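Local coordinates for type IV secretion system protein DotB (Yersinia pseudotuberculosis IP 31758, PDB 6GEF) that probably hydrolyses ATP, as a six-subunit AAA+ ATPase of the GspE family that serves a type IVb secretion system, at residues Q269-A274 / I301-E306; A295-L300 / D315-T320; E351-L356 / G360-E365. All blocks are in the same frame, centred on the assembly; numbering follows the deposited sequence.

Interaction 1 (Q269-A274 / I301-E306); sequences QSIESA and ISRFDE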
# COMPACT_ATOMS: atom_id res chain seq x y z
N GLN A 269 7.99 -13.20 17.96
CA GLN A 269 7.13 -12.44 18.86
C GLN A 269 6.52 -13.37 19.92
O GLN A 269 6.32 -12.96 21.07
CB GLN A 269 6.05 -11.68 18.09
CG GLN A 269 4.95 -11.14 18.98
CD GLN A 269 3.97 -10.24 18.33
OE1 GLN A 269 3.82 -9.12 18.76
NE2 GLN A 269 3.29 -10.71 17.29
N SER A 270 6.14 -14.58 19.55
CA SER A 270 5.63 -15.53 20.52
C SER A 270 6.68 -15.85 21.58
O SER A 270 6.41 -15.87 22.78
CB SER A 270 5.15 -16.80 19.83
OG SER A 270 6.21 -17.47 19.20
N ILE A 271 7.90 -16.14 21.15
CA ILE A 271 8.98 -16.45 22.08
C ILE A 271 9.25 -15.26 23.00
O ILE A 271 9.38 -15.42 24.23
CB ILE A 271 10.26 -16.87 21.34
CG1 ILE A 271 9.95 -18.02 20.35
CG2 ILE A 271 11.35 -17.27 22.30
CD1 ILE A 271 11.04 -18.23 19.33
N GLU A 272 9.31 -14.05 22.42
CA GLU A 272 9.57 -12.86 23.23
C GLU A 272 8.44 -12.60 24.24
O GLU A 272 8.72 -12.26 25.37
CB GLU A 272 9.77 -11.65 22.32
CG GLU A 272 11.13 -11.56 21.69
CD GLU A 272 11.26 -10.28 20.82
OE1 GLU A 272 10.24 -9.81 20.17
OE2 GLU A 272 12.41 -9.74 20.75
N SER A 273 7.22 -12.82 23.83
CA SER A 273 6.08 -12.64 24.75
C SER A 273 6.11 -13.68 25.84
O SER A 273 5.77 -13.40 26.99
CB SER A 273 4.76 -12.66 23.97
OG SER A 273 3.70 -12.38 24.87
N ALA A 274 6.47 -14.91 25.53
CA ALA A 274 6.75 -15.90 26.58
C ALA A 274 7.81 -15.39 27.54
O ALA A 274 7.69 -15.54 28.74
CB ALA A 274 7.17 -17.22 25.94
N ILE A 301 15.99 -20.64 18.97
CA ILE A 301 17.12 -19.75 18.70
C ILE A 301 17.09 -19.24 17.27
O ILE A 301 17.46 -18.10 17.01
CB ILE A 301 18.45 -20.46 19.05
CG1 ILE A 301 18.66 -20.47 20.57
CG2 ILE A 301 19.63 -19.84 18.33
CD1 ILE A 301 19.71 -21.47 21.00
N SER A 302 16.66 -20.09 16.33
CA SER A 302 16.70 -19.73 14.92
C SER A 302 15.88 -18.45 14.64
O SER A 302 16.21 -17.69 13.76
CB SER A 302 16.23 -20.88 14.06
OG SER A 302 14.85 -21.14 14.26
N ARG A 303 14.83 -18.25 15.43
CA ARG A 303 13.90 -17.17 15.14
C ARG A 303 14.50 -15.79 15.32
O ARG A 303 13.91 -14.80 14.88
CB ARG A 303 12.61 -17.33 15.98
CG ARG A 303 11.52 -18.12 15.24
CD ARG A 303 11.59 -19.58 15.57
NE ARG A 303 12.29 -20.32 14.52
CZ ARG A 303 11.72 -20.78 13.40
NH1 ARG A 303 10.44 -20.55 13.15
NH2 ARG A 303 12.43 -21.44 12.53
N PHE A 304 15.62 -15.70 15.99
CA PHE A 304 16.28 -14.42 16.27
C PHE A 304 17.45 -14.22 15.31
O PHE A 304 18.18 -15.12 15.00
CB PHE A 304 16.79 -14.37 17.71
CG PHE A 304 15.68 -14.51 18.74
CD1 PHE A 304 14.97 -13.41 19.16
CD2 PHE A 304 15.38 -15.75 19.27
CE1 PHE A 304 13.98 -13.54 20.12
CE2 PHE A 304 14.38 -15.88 20.20
CZ PHE A 304 13.68 -14.78 20.63
N ASP A 305 17.61 -13.01 14.83
CA ASP A 305 18.79 -12.64 14.05
C ASP A 305 20.04 -12.68 14.91
O ASP A 305 19.98 -12.61 16.14
CB ASP A 305 18.61 -11.25 13.44
CG ASP A 305 19.54 -10.99 12.30
OD1 ASP A 305 20.59 -11.69 12.18
OD2 ASP A 305 19.26 -10.04 11.52
N GLU A 306 21.19 -12.79 14.26
CA GLU A 306 22.47 -12.90 14.97
C GLU A 306 22.71 -11.72 15.92
O GLU A 306 23.13 -11.94 17.07
CB GLU A 306 23.63 -13.03 14.02
CG GLU A 306 23.65 -14.29 13.17
CD GLU A 306 24.76 -14.29 12.12
OE1 GLU A 306 25.80 -13.52 12.21
OE2 GLU A 306 24.56 -15.10 11.15

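Interaction 2 (A295-L300 / D315-T320); sequences AVMRRL and DLVETT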
# COMPACT_ATOMS: atom_id res chain seq x y z
N ALA A 295 16.57 -30.01 19.55
CA ALA A 295 15.90 -29.44 18.38
C ALA A 295 15.04 -28.25 18.77
O ALA A 295 14.87 -27.32 17.97
CB ALA A 295 15.07 -30.51 17.67
N VAL A 296 14.46 -28.27 19.98
CA VAL A 296 13.64 -27.15 20.43
C VAL A 296 14.51 -25.94 20.66
O VAL A 296 14.17 -24.80 20.30
CB VAL A 296 12.76 -27.54 21.61
CG1 VAL A 296 12.99 -28.99 21.96
CG2 VAL A 296 13.00 -26.62 22.77
N MET A 297 15.61 -26.11 21.38
CA MET A 297 16.59 -25.03 21.53
C MET A 297 16.98 -24.45 20.18
O MET A 297 16.81 -23.26 19.92
CB MET A 297 17.81 -25.54 22.28
CG MET A 297 18.16 -24.72 23.52
SD MET A 297 16.88 -24.76 24.76
CE MET A 297 17.78 -23.88 26.09
N ARG A 298 17.50 -25.29 19.29
CA ARG A 298 17.82 -24.85 17.93
C ARG A 298 16.66 -24.02 17.30
O ARG A 298 16.89 -22.95 16.79
CB ARG A 298 18.07 -26.09 17.04
CG ARG A 298 19.43 -26.67 17.14
CD ARG A 298 20.47 -25.65 16.68
NE ARG A 298 21.20 -26.02 15.49
CZ ARG A 298 21.90 -27.13 15.33
NH1 ARG A 298 21.88 -28.09 16.28
NH2 ARG A 298 22.62 -27.30 14.20
N ARG A 299 15.43 -24.53 17.43
CA ARG A 299 14.34 -23.95 16.71
C ARG A 299 14.01 -22.57 17.27
O ARG A 299 13.79 -21.60 16.52
CB ARG A 299 13.11 -24.88 16.76
CG ARG A 299 11.80 -24.23 16.29
CD ARG A 299 11.16 -25.05 15.19
NE ARG A 299 10.20 -24.29 14.42
CZ ARG A 299 8.94 -24.07 14.75
NH1 ARG A 299 8.46 -24.55 15.91
NH2 ARG A 299 8.15 -23.35 13.94
N LEU A 300 13.89 -22.47 18.59
CA LEU A 300 13.62 -21.17 19.20
C LEU A 300 14.74 -20.20 18.90
O LEU A 300 14.48 -19.01 18.62
CB LEU A 300 13.42 -21.33 20.71
CG LEU A 300 12.26 -22.20 21.18
CD1 LEU A 300 12.23 -22.21 22.68
CD2 LEU A 300 10.97 -21.73 20.51
N ASP A 315 18.33 -14.89 27.55
CA ASP A 315 16.95 -14.94 28.02
C ASP A 315 16.38 -16.36 27.95
O ASP A 315 15.73 -16.82 28.88
CB ASP A 315 16.07 -13.97 27.22
CG ASP A 315 16.03 -12.59 27.83
OD1 ASP A 315 16.19 -12.47 29.05
OD2 ASP A 315 15.82 -11.60 27.12
N LEU A 316 16.62 -17.05 26.85
CA LEU A 316 16.04 -18.38 26.66
C LEU A 316 16.57 -19.38 27.67
O LEU A 316 15.81 -20.19 28.19
CB LEU A 316 16.28 -18.85 25.22
CG LEU A 316 15.70 -20.19 24.85
CD1 LEU A 316 16.40 -21.26 25.62
CD2 LEU A 316 14.21 -20.22 25.10
N VAL A 317 17.86 -19.33 27.96
CA VAL A 317 18.44 -20.24 28.95
C VAL A 317 17.94 -19.87 30.35
O VAL A 317 17.62 -20.75 31.16
CB VAL A 317 19.97 -20.25 28.86
CG1 VAL A 317 20.56 -21.06 29.98
CG2 VAL A 317 20.41 -20.80 27.52
N GLU A 318 17.91 -18.57 30.68
CA GLU A 318 17.55 -18.15 32.02
C GLU A 318 16.06 -18.33 32.33
O GLU A 318 15.69 -18.45 33.49
CB GLU A 318 17.97 -16.70 32.25
CG GLU A 318 19.45 -16.51 32.48
CD GLU A 318 19.83 -16.47 33.94
OE1 GLU A 318 20.35 -17.50 34.44
OE2 GLU A 318 19.62 -15.39 34.56
N THR A 319 15.22 -18.35 31.31
CA THR A 319 13.78 -18.43 31.50
C THR A 319 13.24 -19.85 31.35
O THR A 319 12.20 -20.17 31.94
CB THR A 319 13.04 -17.52 30.50
OG1 THR A 319 13.71 -16.27 30.43
CG2 THR A 319 11.63 -17.30 30.93
N THR A 320 13.93 -20.71 30.59
CA THR A 320 13.51 -22.09 30.48
C THR A 320 13.74 -22.82 31.80
O THR A 320 14.80 -22.69 32.42
CB THR A 320 14.31 -22.78 29.37
OG1 THR A 320 14.20 -22.01 28.15
CG2 THR A 320 13.76 -24.19 29.13

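Interaction 3 (E351-L356 / G360-E365); sequences EQLLSL and GKVASE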
# COMPACT_ATOMS: atom_id res chain seq x y z
N GLU A 351 23.79 -22.48 34.23
CA GLU A 351 25.16 -22.00 34.27
C GLU A 351 26.05 -22.71 33.23
O GLU A 351 26.82 -22.05 32.52
CB GLU A 351 25.76 -22.18 35.66
CG GLU A 351 25.69 -20.92 36.53
CD GLU A 351 26.50 -21.10 37.81
OE1 GLU A 351 27.18 -20.12 38.23
OE2 GLU A 351 26.49 -22.23 38.41
N GLN A 352 25.86 -24.01 33.08
CA GLN A 352 26.62 -24.76 32.09
C GLN A 352 26.34 -24.27 30.67
O GLN A 352 27.26 -24.14 29.86
CB GLN A 352 26.33 -26.26 32.21
CG GLN A 352 27.19 -27.11 31.28
CD GLN A 352 28.66 -26.71 31.25
OE1 GLN A 352 29.02 -25.54 31.28
NE2 GLN A 352 29.53 -27.68 31.30
N LEU A 353 25.07 -23.96 30.39
CA LEU A 353 24.72 -23.54 29.03
C LEU A 353 25.24 -22.15 28.75
O LEU A 353 25.72 -21.88 27.64
CB LEU A 353 23.20 -23.62 28.83
CG LEU A 353 22.62 -25.00 28.53
CD1 LEU A 353 21.11 -24.97 28.67
CD2 LEU A 353 23.05 -25.43 27.14
N LEU A 354 25.11 -21.24 29.71
CA LEU A 354 25.68 -19.90 29.55
C LEU A 354 27.23 -19.92 29.40
O LEU A 354 27.78 -19.21 28.59
CB LEU A 354 25.32 -19.01 30.71
CG LEU A 354 23.84 -18.73 30.94
CD1 LEU A 354 23.60 -18.15 32.35
CD2 LEU A 354 23.35 -17.79 29.82
N SER A 355 27.86 -20.88 30.08
CA SER A 355 29.28 -20.72 30.41
C SER A 355 30.23 -21.03 29.26
O SER A 355 31.11 -20.24 28.96
CB SER A 355 29.66 -21.59 31.61
OG SER A 355 28.71 -21.48 32.67
N LEU A 356 29.91 -22.09 28.52
CA LEU A 356 30.61 -22.38 27.26
C LEU A 356 30.65 -21.17 26.35
O LEU A 356 30.17 -20.09 26.73
CB LEU A 356 29.92 -23.56 26.57
CG LEU A 356 30.24 -24.96 27.19
CD1 LEU A 356 30.23 -26.07 26.13
CD2 LEU A 356 31.57 -25.07 27.97
N GLY A 360 26.13 -20.72 19.18
CA GLY A 360 25.70 -21.78 18.31
C GLY A 360 25.86 -23.19 18.88
O GLY A 360 25.42 -24.13 18.21
N LYS A 361 26.50 -23.35 20.03
CA LYS A 361 26.68 -24.64 20.63
C LYS A 361 25.63 -25.05 21.66
O LYS A 361 25.73 -26.10 22.26
CB LYS A 361 28.13 -24.75 21.23
CG LYS A 361 29.12 -25.46 20.32
CD LYS A 361 28.51 -26.71 19.64
CE LYS A 361 29.37 -27.16 18.49
NZ LYS A 361 29.09 -28.58 18.14
N VAL A 362 24.67 -24.18 21.90
CA VAL A 362 23.63 -24.43 22.90
C VAL A 362 22.90 -25.74 22.60
O VAL A 362 22.56 -26.49 23.51
CB VAL A 362 22.70 -23.23 23.04
CG1 VAL A 362 21.64 -23.51 24.11
CG2 VAL A 362 23.52 -22.01 23.46
N ALA A 363 22.58 -25.98 21.32
CA ALA A 363 21.83 -27.16 20.95
C ALA A 363 22.60 -28.43 21.33
O ALA A 363 22.16 -29.22 22.16
CB ALA A 363 21.53 -27.12 19.46
N SER A 364 23.76 -28.64 20.69
CA SER A 364 24.64 -29.72 21.06
C SER A 364 24.76 -29.86 22.59
O SER A 364 24.44 -30.90 23.15
CB SER A 364 26.02 -29.50 20.43
OG SER A 364 26.58 -30.72 20.00
N GLU A 365 25.19 -28.79 23.25
CA GLU A 365 25.44 -28.86 24.68
C GLU A 365 24.21 -29.32 25.44
O GLU A 365 24.32 -29.94 26.51
CB GLU A 365 25.94 -27.51 25.22
CG GLU A 365 27.37 -27.52 25.68
CD GLU A 365 27.56 -28.03 27.09
OE1 GLU A 365 26.61 -27.83 27.88
OE2 GLU A 365 28.61 -28.59 27.44

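Interaction 1 (Q269-A274 / I301-E306)
Two first torsions bring Phe-304 and Ile-271 together. In Phe-304, CG is anti to the carbonyl carbon (chi1 -61°), which swings the ring back over the gap to the helix; in Ile-271, chi1 of -53° sets CG1 beside the backbone N and leaves CG2 anti to it, facing that ring, while CG1 carries CD1 off towards Arg-303. The ring is met along its rim rather than over a face. CZ of Phe-304 lies 3.8 Å from CG2 of Ile-271, and CE1 of Phe-304 lies 3.8 Å from CG of Glu-272, close to the ring plane. Glu-272 thus contributes mainly its aliphatic part, its carboxylate turned steeply against the ring.

Helix 268-280 is the crossover helix of a beta-alpha-beta unit between the parallel strands 259-264 and 284-288 of the ATPase core, and the turn leaving helix 293-302 packs on it through this apolar patch. On the other flank, CD1 of Ile-271 touches Arg-303 CB at 3.8 Å. Beyond CB the arginine chain bends twice and carries its guanidinium away from helix 268-280. There NH2 of Arg-303 donates to OG of Ser-302 (3.0 Å, 137° at the hydrogen), with the oxygen lying in the guanidinium plane. The same NH2 forms a salt bridge with Asp-315 of the second subunit, while NH1 makes a weak hydrogen bond to the carbonyl oxygen of Arg-266.

Interaction 2 (A295-L300 / D315-T320)
Helices 293-302 and 306-319 form a splayed, broadly antiparallel pair packed against the ATPase sheet, and the segments 295-300 and 315-320 meet across it. The short axes run 137° apart and come no closer than 11.7 Å, so the gap is bridged by the ends of long apolar side chains. Leu-316 stands at its centre: with CG anti to the backbone N (chi1 -178°), it sends one methyl to each of two neighbours. Its CD2 meets CD1 of Leu-300 at 3.7 Å, the two side chains crossing at about a right angle. Its CD1 points at the end of the Met-297 side chain, where the exact fit of the two groups is doubtful. Phe-275 of helix 268-280 also touches Leu-316, and Leu-300 also touches Met-181 of strand 179-183.

Near the end of helix 306-319, Asp-315 O accepts from Thr-319 N (2.9 Å) and from Thr-319 OG1 (2.6 Å), which approach from opposite faces of the carbonyl plane. Thr-320 then leaves helical geometry and opens strand 320-330, the parallel neighbour of strand 179-183: a helix leading directly into the central sheet, as in the alpha/beta core of P-loop ATPases.

Interaction 3 (E351-L356 / G360-E365)
The carboxylate of Glu-365 and the amide of Gln-352 are turned 75° against each other, and apolar carbons do most of the touching around them. Leu-356 CD1 stands above the carboxylate plane, displaced towards the CG and OE2 side and 3.4 Å from CD of Glu-365. At the other oxygen, OE1 of Glu-365 comes within 3.5 Å of CG of Gln-352, so the methylene rather than the amide is the nearer neighbour.

These groups bridge a helix-loop-helix element, helix 347-355 and helix 362-372 joined by a short connection, in the run of helices that follows the last strand of the ATPase sheet.

Gln-352 reaches across because CG is anti to the backbone N (chi1 -175°) and the chain then bends at the next bond. Glu-365 is also bent, at chi2, and crosses Leu-356 at about a right angle. No hydrogen bond joins the two segments. The charge of Glu-365 is instead met one turn further along its own helix, where OE2 forms a salt bridge with Arg-368; Gln-352 also packs on Arg-368. The carboxylate thus has a methyl of Leu-356 and a methylene of Gln-352 beside it and a cation from its own helix as partner.

Deeper in the interface, Leu-353 and Val-362 cross at about a right angle. Val-317 of helix 306-319 backs the leucine, and Met-297 and Ile-301 of helix 293-302 back the valine. Leu-353 supplies a single methyl to this packing: CD2 lies 3.9 Å from CG1 of Val-362, 3.8 Å from O of Val-362 and 4.0 Å from CB of Glu-365.

The three contacts all touch one another, on the same side of the molecule's centre. The centres of interactions 1 and 2 are about 9 Å apart, those of 2 and 3 about 11 Å, and those of 1 and 3 about 17 Å. Helix 293-302 is common to the first two, whose segments alternate along the sequence; interaction 3 follows both. Direct touches join them: Ile-271 meets the backbone of Leu-300, Arg-298 packs on Ala-363, and Ile-301 packs on Val-362. Continuous packing thus runs from the crossover helix of the ATPase core to the C-terminal helices, and interactions 1 and 2 also border the second subunit of the six-chain assembly.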